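Local coordinates for type IV pilus assembly protein PilF (Thermus thermophilus HB8, PDB 5OIU), which probably hydrolyses ATP as the hexameric motor that powers assembly of type IV pili, in the family of type II/IV secretion ATPases, at residues 277-282 against 381-386; 327-332 against 371-376; 73-78 against 103-108. All blocks are in the same frame, centred on the assembly; numbering follows the deposited sequence.

Contact 1: residues 277-282 against 381-386. With ZN (zinc ion), chain S; ATP (adenosine-5'-triphosphate), chain Q.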
loop_
_atom_site.group_PDB
_atom_site.type_symbol
_atom_site.label_atom_id
_atom_site.label_comp_id
_atom_site.label_asym_id
_atom_site.label_seq_id
_atom_site.Cartn_x
_atom_site.Cartn_y
_atom_site.Cartn_z
ATOM N N LEU C 277 11.279 -15.714 -27.484
ATOM C CA LEU C 277 11.650 -16.382 -28.728
ATOM C C LEU C 277 10.484 -16.331 -29.726
ATOM O O LEU C 277 9.352 -16.713 -29.397
ATOM C CB LEU C 277 12.086 -17.820 -28.444
ATOM C CG LEU C 277 13.369 -18.001 -27.610
ATOM C CD1 LEU C 277 13.814 -19.464 -27.589
ATOM C CD2 LEU C 277 14.510 -17.131 -28.119
ATOM N N VAL C 278 10.755 -15.823 -30.933
ATOM C CA VAL C 278 9.799 -15.841 -32.039
ATOM C C VAL C 278 10.276 -16.849 -33.065
ATOM O O VAL C 278 11.469 -17.150 -33.176
ATOM C CB VAL C 278 9.589 -14.482 -32.752
ATOM C CG1 VAL C 278 9.162 -13.395 -31.796
ATOM C CG2 VAL C 278 10.827 -14.092 -33.498
ATOM N N ARG C 279 9.328 -17.359 -33.840
ATOM C CA ARG C 279 9.659 -18.293 -34.896
ATOM C C ARG C 279 10.196 -17.537 -36.104
ATOM O O ARG C 279 9.769 -16.416 -36.412
ATOM C CB ARG C 279 8.440 -19.124 -35.279
ATOM C CG ARG C 279 8.138 -20.202 -34.273
ATOM C CD ARG C 279 7.114 -21.150 -34.816
ATOM N NE ARG C 279 5.846 -20.466 -35.017
ATOM C CZ ARG C 279 4.824 -20.954 -35.720
ATOM N NH1 ARG C 279 4.911 -22.142 -36.313
ATOM N NH2 ARG C 279 3.711 -20.244 -35.830
ATOM N N ARG C 280 11.136 -18.172 -36.788
ATOM C CA ARG C 280 11.938 -17.556 -37.824
ATOM C C ARG C 280 11.415 -17.954 -39.201
ATOM O O ARG C 280 11.255 -19.147 -39.484
ATOM C CB ARG C 280 13.384 -17.996 -37.644
ATOM C CG ARG C 280 14.349 -17.304 -38.529
ATOM C CD ARG C 280 15.741 -17.596 -38.054
ATOM N NE ARG C 280 16.691 -16.715 -38.712
ATOM C CZ ARG C 280 17.971 -16.633 -38.383
ATOM N NH1 ARG C 280 18.451 -17.392 -37.397
ATOM N NH2 ARG C 280 18.761 -15.794 -39.042
ATOM N N VAL C 281 11.155 -16.960 -40.055
ATOM C CA VAL C 281 10.592 -17.242 -41.372
ATOM C C VAL C 281 11.556 -18.098 -42.187
ATOM O O VAL C 281 12.755 -17.798 -42.272
ATOM C CB VAL C 281 10.279 -15.928 -42.107
ATOM C CG1 VAL C 281 9.890 -16.214 -43.548
ATOM C CG2 VAL C 281 9.174 -15.150 -41.395
ATOM N N CYS C 282 11.030 -19.160 -42.802
ATOM C CA CYS C 282 11.823 -19.968 -43.722
ATOM C C CYS C 282 12.420 -19.115 -44.838
ATOM O O CYS C 282 11.783 -18.200 -45.364
ATOM C CB CYS C 282 10.972 -21.083 -44.330
ATOM S SG CYS C 282 11.799 -22.009 -45.688
ATOM N N LEU C 381 5.058 -10.577 -38.465
ATOM C CA LEU C 381 4.471 -9.694 -37.465
ATOM C C LEU C 381 3.571 -10.468 -36.512
ATOM O O LEU C 381 3.500 -10.130 -35.325
ATOM C CB LEU C 381 3.697 -8.575 -38.143
ATOM C CG LEU C 381 2.978 -7.648 -37.175
ATOM C CD1 LEU C 381 3.981 -6.672 -36.571
ATOM C CD2 LEU C 381 1.826 -6.921 -37.869
ATOM N N GLU C 382 2.903 -11.521 -36.998
ATOM C CA GLU C 382 2.021 -12.298 -36.127
ATOM C C GLU C 382 2.802 -12.918 -34.979
ATOM O O GLU C 382 2.372 -12.860 -33.821
ATOM C CB GLU C 382 1.282 -13.377 -36.922
ATOM C CG GLU C 382 0.118 -12.835 -37.776
ATOM C CD GLU C 382 0.591 -12.072 -39.027
ATOM O OE1 GLU C 382 1.624 -12.465 -39.609
ATOM O OE2 GLU C 382 -0.072 -11.087 -39.436
ATOM N N GLU C 383 3.958 -13.518 -35.284
ATOM C CA GLU C 383 4.829 -14.039 -34.236
ATOM C C GLU C 383 5.136 -12.968 -33.205
ATOM O O GLU C 383 5.036 -13.206 -31.997
ATOM C CB GLU C 383 6.122 -14.576 -34.844
ATOM C CG GLU C 383 6.024 -16.008 -35.274
ATOM C CD GLU C 383 5.759 -16.930 -34.106
ATOM O OE1 GLU C 383 6.583 -16.926 -33.175
ATOM O OE2 GLU C 383 4.733 -17.650 -34.110
ATOM N N VAL C 384 5.476 -11.765 -33.669
ATOM C CA VAL C 384 5.775 -10.669 -32.750
ATOM C C VAL C 384 4.563 -10.361 -31.875
ATOM O O VAL C 384 4.646 -10.372 -30.639
ATOM C CB VAL C 384 6.237 -9.430 -33.532
ATOM C CG1 VAL C 384 6.257 -8.215 -32.626
ATOM C CG2 VAL C 384 7.616 -9.688 -34.157
ATOM N N LEU C 385 3.422 -10.066 -32.509
ATOM C CA LEU C 385 2.204 -9.770 -31.758
ATOM C C LEU C 385 1.855 -10.887 -30.789
ATOM O O LEU C 385 1.377 -10.627 -29.681
ATOM C CB LEU C 385 1.042 -9.531 -32.707
ATOM C CG LEU C 385 1.301 -8.440 -33.722
ATOM C CD1 LEU C 385 0.078 -8.273 -34.617
ATOM C CD2 LEU C 385 1.628 -7.147 -33.002
ATOM N N ALA C 386 2.080 -12.141 -31.192
ATOM C CA ALA C 386 1.811 -13.261 -30.295
ATOM C C ALA C 386 2.588 -13.120 -28.993
ATOM O O ALA C 386 2.032 -13.287 -27.899
ATOM C CB ALA C 386 2.162 -14.578 -30.985
HETATM ZN ZN ZN S . 9.654 -22.845 -46.509
HETATM P PG ATP Q . 13.714 -22.322 -18.544
HETATM O O1G ATP Q . 12.470 -21.463 -18.340
HETATM O O2G ATP Q . 14.832 -22.029 -17.565
HETATM O O3G ATP Q . 13.448 -23.799 -18.675
HETATM P PB ATP Q . 15.132 -20.730 -20.475
HETATM O O1B ATP Q . 14.271 -19.498 -20.358
HETATM O O2B ATP Q . 16.475 -20.811 -19.788
HETATM O O3B ATP Q . 14.270 -22.015 -20.035
HETATM P PA ATP Q . 16.631 -21.927 -22.535
HETATM O O1A ATP Q . 17.980 -21.275 -22.669
HETATM O O2A ATP Q . 16.526 -23.210 -21.746
HETATM O O3A ATP Q . 15.447 -20.960 -22.032
HETATM O "O5'" ATP Q . 16.201 -22.196 -24.056
HETATM C "C5'" ATP Q . 14.985 -22.857 -24.399
HETATM C "C4'" ATP Q . 15.148 -23.354 -25.829
HETATM O "O4'" ATP Q . 15.266 -22.255 -26.741
HETATM C "C3'" ATP Q . 16.415 -24.178 -25.945
HETATM O "O3'" ATP Q . 16.042 -25.304 -26.764
HETATM C "C2'" ATP Q . 17.406 -23.217 -26.596
HETATM O "O2'" ATP Q . 18.465 -23.857 -27.332
HETATM C "C1'" ATP Q . 16.504 -22.315 -27.443
HETATM N N9 ATP Q . 17.017 -20.938 -27.579
HETATM C C8 ATP Q . 17.400 -20.153 -26.548
HETATM N N7 ATP Q . 17.811 -18.937 -26.991
HETATM C C5 ATP Q . 17.703 -18.928 -28.329
HETATM C C6 ATP Q . 17.976 -17.950 -29.406
HETATM N N6 ATP Q . 18.468 -16.715 -29.131
HETATM N N1 ATP Q . 17.718 -18.328 -30.675
HETATM C C2 ATP Q . 17.228 -19.554 -30.952
HETATM N N3 ATP Q . 16.954 -20.494 -30.024
HETATM C C4 ATP Q . 17.168 -20.248 -28.713
HETATM O O HOH W 1 2.584 -17.176 -35.299
#
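Val278 and Glu383 mark the closest backbone approach, 5.7 Å between their CA atoms, where strand 277-281 and helix 381-386 run almost antiparallel (174°) with their axes 7.8 Å apart. The polar part of the contact is made by the carboxylate of Glu383, which divides its two oxygens between the backbone and the side chain of Arg279. OE1 of Glu383 accepts the amide N of Arg279 at 2.9 Å in a nearly straight bond (167°) that arrives from above the carboxylate plane. OE2 takes the salt bridge, with Arg279 NE 3.2 Å and Arg279 NH2 3.3 Å from Glu383 OE2, so the side-on edge of the guanidinium converges on one oxygen. That oxygen lies in the guanidinium plane, yet both nitrogens reach it from the same face of the carboxylate, the two planes being turned 76° apart. A bend in the glutamate chain at chi2 turns the carboxylate to Arg279; the two side chains cross at about a right angle. Strand 269-281 belongs to the central mixed sheet of the P-loop ATPase domain; Leu277 turns away from the helix and lays CD1 3.3 Å from O4' of the ATP, while at the other end Cys282 SG binds the zinc ion at 2.4 Å. Cys285 and Cys320 also bind it, and Cys317 belongs to the same site. Val278 points its CB at the helix and packs 4.1 Å from CB of Glu383. A second cation, Arg387, forms a salt bridge with OE1 of Glu383, which would probably favour the ionised carboxylate, and Thr235 of a neighbouring subunit packs against Arg279.

Contact 2: residues 327-332 against 371-376; sequences GRYAIH and LYKALQ. With ATP (adenosine-5'-triphosphate), chain Q.
Lys373 reaches from its helix to the backbone of strand 328-332 and makes the polar link: its NZ donates to the carbonyl O of Ala330 at 2.6 Å. The ammonium sits 22° out of the carbonyl plane, at a C=O...N angle of 134°. Beyond CG the lysine is extended, chi2 to chi4 all near 180°, carrying the charge from the helix to the strand. The same ammonium forms a salt bridge with Asp369, one turn earlier in the helix, whose carboxylate also accepts the backbone N of His332; the buried charge is thus met by both a carbonyl and an acid. NZ of Lys373 also lies 3.5 Å from CA of Ile331 and 3.5 Å from ND1 of His332, whose side chain the lysine crosses at about a right angle.

Apolar contacts flank the bond. The Lys373 and Tyr329 side chains cross at about a right angle, with Lys373 CE at the ring edge, in its plane, and Lys373 CD 3.9 Å from Tyr329 CE1. Strand 328-336 is the last of the mixed sheet within this chain, antiparallel to strand 269-281, and helix 366-374 packs beside it in the ATPase domain.

The same strand meets the nucleotide. CB of Ala330, which points away from the helix, is 3.6 Å from N6 of ATP, and the carbonyl O of Arg328 lies 3.4 Å from C2 of ATP.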
loop_
_atom_site.group_PDB
_atom_site.type_symbol
_atom_site.label_atom_id
_atom_site.label_comp_id
_atom_site.label_asym_id
_atom_site.label_seq_id
_atom_site.Cartn_x
_atom_site.Cartn_y
_atom_site.Cartn_z
ATOM N N GLY C 327 13.549 -22.679 -37.282
ATOM C CA GLY C 327 14.372 -22.065 -36.257
ATOM C C GLY C 327 13.646 -20.965 -35.482
ATOM O O GLY C 327 12.479 -20.608 -35.735
ATOM N N ARG C 328 14.361 -20.430 -34.491
ATOM C CA ARG C 328 13.830 -19.388 -33.635
ATOM C C ARG C 328 14.850 -18.266 -33.539
ATOM O O ARG C 328 16.024 -18.433 -33.890
ATOM C CB ARG C 328 13.459 -19.936 -32.247
ATOM C CG ARG C 328 12.705 -21.254 -32.307
ATOM C CD ARG C 328 12.668 -21.995 -30.970
ATOM N NE ARG C 328 11.588 -21.481 -30.139
ATOM C CZ ARG C 328 11.400 -21.796 -28.862
ATOM N NH1 ARG C 328 12.218 -22.642 -28.239
ATOM N NH2 ARG C 328 10.384 -21.254 -28.206
ATOM N N TYR C 329 14.375 -17.108 -33.078
ATOM C CA TYR C 329 15.155 -15.879 -32.997
ATOM C C TYR C 329 14.643 -15.071 -31.816
ATOM O O TYR C 329 13.454 -15.113 -31.494
ATOM C CB TYR C 329 15.042 -15.077 -34.291
ATOM C CG TYR C 329 16.188 -14.141 -34.621
ATOM C CD1 TYR C 329 16.245 -12.869 -34.080
ATOM C CD2 TYR C 329 17.173 -14.511 -35.533
ATOM C CE1 TYR C 329 17.257 -11.992 -34.415
ATOM C CE2 TYR C 329 18.190 -13.646 -35.876
ATOM C CZ TYR C 329 18.231 -12.380 -35.313
ATOM O OH TYR C 329 19.250 -11.499 -35.632
ATOM N N ALA C 330 15.540 -14.366 -31.149
ATOM C CA ALA C 330 15.185 -13.700 -29.910
ATOM C C ALA C 330 14.835 -12.247 -30.180
ATOM O O ALA C 330 15.353 -11.632 -31.117
ATOM C CB ALA C 330 16.325 -13.779 -28.898
ATOM N N ILE C 331 13.935 -11.710 -29.345
ATOM C CA ILE C 331 13.602 -10.291 -29.313
ATOM C C ILE C 331 13.796 -9.787 -27.884
ATOM O O ILE C 331 13.595 -10.518 -26.906
ATOM C CB ILE C 331 12.161 -10.036 -29.821
ATOM C CG1 ILE C 331 11.110 -10.486 -28.805
ATOM C CG2 ILE C 331 11.906 -10.778 -31.126
ATOM C CD1 ILE C 331 9.714 -10.446 -29.382
ATOM N N HIS C 332 14.192 -8.521 -27.757
ATOM C CA HIS C 332 14.770 -8.060 -26.507
ATOM C C HIS C 332 14.155 -6.762 -26.009
ATOM O O HIS C 332 13.736 -5.896 -26.780
ATOM C CB HIS C 332 16.255 -7.860 -26.660
ATOM C CG HIS C 332 16.988 -9.089 -27.096
ATOM N ND1 HIS C 332 17.516 -9.232 -28.365
ATOM C CD2 HIS C 332 17.304 -10.222 -26.425
ATOM C CE1 HIS C 332 18.111 -10.407 -28.459
ATOM N NE2 HIS C 332 18.003 -11.025 -27.294
ATOM N N LEU C 371 9.083 -5.737 -33.973
ATOM C CA LEU C 371 8.642 -5.154 -35.235
ATOM C C LEU C 371 9.834 -4.876 -36.138
ATOM O O LEU C 371 9.837 -5.238 -37.321
ATOM C CB LEU C 371 7.843 -3.874 -34.986
ATOM C CG LEU C 371 7.480 -3.156 -36.288
ATOM C CD1 LEU C 371 6.582 -4.040 -37.120
ATOM C CD2 LEU C 371 6.834 -1.802 -36.066
ATOM N N TYR C 372 10.867 -4.252 -35.573
ATOM C CA TYR C 372 12.099 -3.968 -36.299
ATOM C C TYR C 372 12.623 -5.213 -37.015
ATOM O O TYR C 372 12.868 -5.187 -38.225
ATOM C CB TYR C 372 13.129 -3.392 -35.314
ATOM C CG TYR C 372 14.558 -3.408 -35.815
ATOM C CD1 TYR C 372 15.021 -2.436 -36.710
ATOM C CD2 TYR C 372 15.456 -4.392 -35.399
ATOM C CE1 TYR C 372 16.341 -2.451 -37.181
ATOM C CE2 TYR C 372 16.777 -4.414 -35.864
ATOM C CZ TYR C 372 17.210 -3.442 -36.753
ATOM O OH TYR C 372 18.506 -3.453 -37.217
ATOM N N LYS C 373 12.749 -6.330 -36.292
ATOM C CA LYS C 373 13.257 -7.551 -36.914
ATOM C C LYS C 373 12.247 -8.156 -37.887
ATOM O O LYS C 373 12.637 -8.793 -38.879
ATOM C CB LYS C 373 13.644 -8.569 -35.842
ATOM C CG LYS C 373 14.828 -8.132 -34.985
ATOM C CD LYS C 373 14.920 -8.964 -33.717
ATOM C CE LYS C 373 16.110 -8.572 -32.888
ATOM N NZ LYS C 373 16.023 -9.120 -31.501
ATOM N N ALA C 374 10.953 -7.967 -37.625
ATOM C CA ALA C 374 9.947 -8.341 -38.612
ATOM C C ALA C 374 10.080 -7.506 -39.877
ATOM O O ALA C 374 9.874 -8.022 -40.982
ATOM C CB ALA C 374 8.552 -8.190 -38.011
ATOM N N LEU C 375 10.438 -6.224 -39.738
ATOM C CA LEU C 375 10.636 -5.372 -40.903
ATOM C C LEU C 375 11.864 -5.767 -41.719
ATOM O O LEU C 375 12.067 -5.218 -42.805
ATOM C CB LEU C 375 10.737 -3.907 -40.471
ATOM C CG LEU C 375 9.418 -3.244 -40.050
ATOM C CD1 LEU C 375 9.636 -1.833 -39.484
ATOM C CD2 LEU C 375 8.416 -3.240 -41.209
ATOM N N GLN C 376 12.676 -6.703 -41.234
ATOM C CA GLN C 376 13.795 -7.231 -41.998
ATOM C C GLN C 376 13.571 -8.660 -42.477
ATOM O O GLN C 376 14.466 -9.238 -43.095
ATOM C CB GLN C 376 15.076 -7.153 -41.169
ATOM C CG GLN C 376 15.434 -5.730 -40.812
ATOM C CD GLN C 376 16.642 -5.641 -39.902
ATOM O OE1 GLN C 376 16.515 -5.700 -38.677
ATOM N NE2 GLN C 376 17.830 -5.511 -40.494
HETATM P PG ATP Q . 13.714 -22.322 -18.544
HETATM O O1G ATP Q . 12.470 -21.463 -18.340
HETATM O O2G ATP Q . 14.832 -22.029 -17.565
HETATM O O3G ATP Q . 13.448 -23.799 -18.675
HETATM P PB ATP Q . 15.132 -20.730 -20.475
HETATM O O1B ATP Q . 14.271 -19.498 -20.358
HETATM O O2B ATP Q . 16.475 -20.811 -19.788
HETATM O O3B ATP Q . 14.270 -22.015 -20.035
HETATM P PA ATP Q . 16.631 -21.927 -22.535
HETATM O O1A ATP Q . 17.980 -21.275 -22.669
HETATM O O2A ATP Q . 16.526 -23.210 -21.746
HETATM O O3A ATP Q . 15.447 -20.960 -22.032
HETATM O "O5'" ATP Q . 16.201 -22.196 -24.056
HETATM C "C5'" ATP Q . 14.985 -22.857 -24.399
HETATM C "C4'" ATP Q . 15.148 -23.354 -25.829
HETATM O "O4'" ATP Q . 15.266 -22.255 -26.741
HETATM C "C3'" ATP Q . 16.415 -24.178 -25.945
HETATM O "O3'" ATP Q . 16.042 -25.304 -26.764
HETATM C "C2'" ATP Q . 17.406 -23.217 -26.596
HETATM O "O2'" ATP Q . 18.465 -23.857 -27.332
HETATM C "C1'" ATP Q . 16.504 -22.315 -27.443
HETATM N N9 ATP Q . 17.017 -20.938 -27.579
HETATM C C8 ATP Q . 17.400 -20.153 -26.548
HETATM N N7 ATP Q . 17.811 -18.937 -26.991
HETATM C C5 ATP Q . 17.703 -18.928 -28.329
HETATM C C6 ATP Q . 17.976 -17.950 -29.406
HETATM N N6 ATP Q . 18.468 -16.715 -29.131
HETATM N N1 ATP Q . 17.718 -18.328 -30.675
HETATM C C2 ATP Q . 17.228 -19.554 -30.952
HETATM N N3 ATP Q . 16.954 -20.494 -30.024
HETATM C C4 ATP Q . 17.168 -20.248 -28.713
#

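Contact 3: residues 73-78 against 103-108; sequences AEKRLP and YGEKAV
Glu105 and Lys75 meet with their side chains at about a right angle, the carboxylate of the glutamate coming end-on against the flank of the lysine. OE1 of Glu105 touches the methylenes rather than the ammonium, with Lys75 CG nearest at 3.3 Å, while OE2 of Glu105 lies 3.7 Å from Lys75 CA. The glutamate chain is extended beyond CG (chi2 -177°), which brings its carboxylate across from the strand to the loop. The lysine bends at chi4 (51°), and NZ goes to the carbonyl O of Ile72; it stays 4.5 Å from OE1 of Glu105, beyond salt-bridge range, so any attraction between the opposite charges is probably weak. The stronger partner of Glu105 is Lys65, on helix 57-67, in a salt bridge with OE2.

Strand 104-111 is an inner strand of the six-stranded antiparallel sheet in the N-terminal part, and residues 73-78 form the loop that leads from helix 57-67 into strand 79-87, an outermost strand of that sheet within this chain. A water bridges the two segments, donating to OE2 of Glu105 and to the carbonyl O of Leu77 at 2.7 Å each. Replacing Glu105 by alanine is likely to cost Lys65 this salt-bridge mate and the water one of its acceptors. Within the loop, OE2 of Glu74 accepts the backbone N of Arg76 at 2.8 Å through its anti lone pair.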
loop_
_atom_site.group_PDB
_atom_site.type_symbol
_atom_site.label_atom_id
_atom_site.label_comp_id
_atom_site.label_asym_id
_atom_site.label_seq_id
_atom_site.Cartn_x
_atom_site.Cartn_y
_atom_site.Cartn_z
ATOM N N ALA C 73 0.406 -35.470 -6.347
ATOM C CA ALA C 73 -0.826 -35.372 -5.571
ATOM C C ALA C 73 -1.825 -34.399 -6.187
ATOM O O ALA C 73 -3.037 -34.599 -6.045
ATOM C CB ALA C 73 -0.503 -34.960 -4.134
ATOM N N GLU C 74 -1.339 -33.360 -6.871
ATOM C CA GLU C 74 -2.194 -32.360 -7.508
ATOM C C GLU C 74 -2.672 -32.872 -8.863
ATOM O O GLU C 74 -1.879 -33.039 -9.799
ATOM C CB GLU C 74 -1.443 -31.041 -7.667
ATOM C CG GLU C 74 -2.209 -30.012 -8.476
ATOM C CD GLU C 74 -3.484 -29.569 -7.776
ATOM O OE1 GLU C 74 -3.377 -28.792 -6.808
ATOM O OE2 GLU C 74 -4.586 -30.004 -8.178
ATOM N N LYS C 75 -3.970 -33.114 -8.984
ATOM C CA LYS C 75 -4.538 -33.556 -10.243
ATOM C C LYS C 75 -5.588 -32.596 -10.776
ATOM O O LYS C 75 -6.096 -32.806 -11.881
ATOM C CB LYS C 75 -5.134 -34.965 -10.096
ATOM C CG LYS C 75 -4.116 -36.012 -9.709
ATOM C CD LYS C 75 -4.726 -37.406 -9.680
ATOM C CE LYS C 75 -3.656 -38.502 -9.734
ATOM N NZ LYS C 75 -2.577 -38.313 -8.703
ATOM N N ARG C 76 -5.916 -31.543 -10.043
ATOM C CA ARG C 76 -6.985 -30.650 -10.449
ATOM C C ARG C 76 -6.484 -29.387 -11.134
ATOM O O ARG C 76 -7.283 -28.688 -11.766
ATOM C CB ARG C 76 -7.847 -30.293 -9.238
ATOM C CG ARG C 76 -8.537 -31.509 -8.622
ATOM C CD ARG C 76 -9.367 -31.115 -7.402
ATOM N NE ARG C 76 -8.554 -30.355 -6.459
ATOM C CZ ARG C 76 -9.017 -29.419 -5.638
ATOM N NH1 ARG C 76 -10.313 -29.114 -5.623
ATOM N NH2 ARG C 76 -8.170 -28.784 -4.832
ATOM N N LEU C 77 -5.185 -29.101 -11.066
ATOM C CA LEU C 77 -4.608 -27.950 -11.738
ATOM C C LEU C 77 -3.571 -28.395 -12.768
ATOM O O LEU C 77 -2.995 -29.482 -12.641
ATOM C CB LEU C 77 -3.948 -27.007 -10.725
ATOM C CG LEU C 77 -4.866 -26.206 -9.799
ATOM C CD1 LEU C 77 -4.020 -25.417 -8.790
ATOM C CD2 LEU C 77 -5.804 -25.288 -10.590
ATOM N N PRO C 78 -3.309 -27.586 -13.797
ATOM C CA PRO C 78 -2.266 -27.946 -14.768
ATOM C C PRO C 78 -0.889 -27.502 -14.310
ATOM O O PRO C 78 -0.721 -26.431 -13.732
ATOM C CB PRO C 78 -2.695 -27.186 -16.032
ATOM C CG PRO C 78 -3.395 -25.980 -15.512
ATOM C CD PRO C 78 -4.047 -26.375 -14.196
ATOM N N TYR C 103 -11.606 -37.094 -18.432
ATOM C CA TYR C 103 -11.286 -38.503 -18.275
ATOM C C TYR C 103 -10.018 -38.749 -17.467
ATOM O O TYR C 103 -9.579 -39.902 -17.359
ATOM C CB TYR C 103 -11.169 -39.153 -19.651
ATOM C CG TYR C 103 -12.475 -39.176 -20.413
ATOM C CD1 TYR C 103 -13.640 -39.668 -19.828
ATOM C CD2 TYR C 103 -12.547 -38.705 -21.718
ATOM C CE1 TYR C 103 -14.836 -39.700 -20.520
ATOM C CE2 TYR C 103 -13.739 -38.728 -22.421
ATOM C CZ TYR C 103 -14.879 -39.232 -21.821
ATOM O OH TYR C 103 -16.057 -39.256 -22.528
ATOM N N GLY C 104 -9.430 -37.707 -16.879
ATOM C CA GLY C 104 -8.182 -37.801 -16.158
ATOM C C GLY C 104 -7.214 -36.767 -16.678
ATOM O O GLY C 104 -7.607 -35.792 -17.323
ATOM N N GLU C 105 -5.930 -36.975 -16.418
ATOM C CA GLU C 105 -4.913 -36.007 -16.804
ATOM C C GLU C 105 -4.314 -36.354 -18.160
ATOM O O GLU C 105 -3.908 -37.495 -18.404
ATOM C CB GLU C 105 -3.811 -35.927 -15.755
ATOM C CG GLU C 105 -4.321 -35.427 -14.427
ATOM C CD GLU C 105 -3.211 -35.284 -13.423
ATOM O OE1 GLU C 105 -2.910 -36.289 -12.737
ATOM O OE2 GLU C 105 -2.625 -34.177 -13.348
ATOM N N LYS C 106 -4.262 -35.360 -19.036
ATOM C CA LYS C 106 -3.612 -35.490 -20.323
ATOM C C LYS C 106 -2.214 -34.922 -20.200
ATOM O O LYS C 106 -2.009 -33.883 -19.571
ATOM C CB LYS C 106 -4.384 -34.762 -21.425
ATOM C CG LYS C 106 -3.589 -34.665 -22.707
ATOM C CD LYS C 106 -4.352 -34.073 -23.872
ATOM C CE LYS C 106 -3.452 -34.094 -25.108
ATOM N NZ LYS C 106 -4.090 -33.620 -26.340
ATOM N N ALA C 107 -1.244 -35.615 -20.765
ATOM C CA ALA C 107 0.129 -35.147 -20.717
ATOM C C ALA C 107 0.594 -34.883 -22.138
ATOM O O ALA C 107 0.374 -35.710 -23.029
ATOM C CB ALA C 107 1.023 -36.166 -20.019
ATOM N N VAL C 108 1.195 -33.718 -22.366
ATOM C CA VAL C 108 1.835 -33.418 -23.641
ATOM C C VAL C 108 3.317 -33.230 -23.369
ATOM O O VAL C 108 3.700 -32.535 -22.416
ATOM C CB VAL C 108 1.233 -32.178 -24.334
ATOM C CG1 VAL C 108 2.058 -31.811 -25.565
ATOM C CG2 VAL C 108 -0.217 -32.429 -24.762
HETATM O O HOH W 2 -1.620 -31.704 -13.404
#

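From the N terminus, contact 3 closes first, a short loop of 24 intervening residues, mostly strand, that ties the segment before strand 79-87 to an inner strand of the antiparallel sheet. Contacts 1 and 2 come later, in series with it, their centres about 30 and 35 Å from that of contact 3. Contact 1 opens at 277-282 and closes near the C terminus; contact 2 is nested inside that loop. The two are directly joined, since strands 269-281 and 328-336 are neighbours in the mixed sheet and Val278 N probably hydrogen-bonds Tyr329 O. The consecutive helices 366-374 and 381-387 pack against these two strands, and each strand also touches ATP.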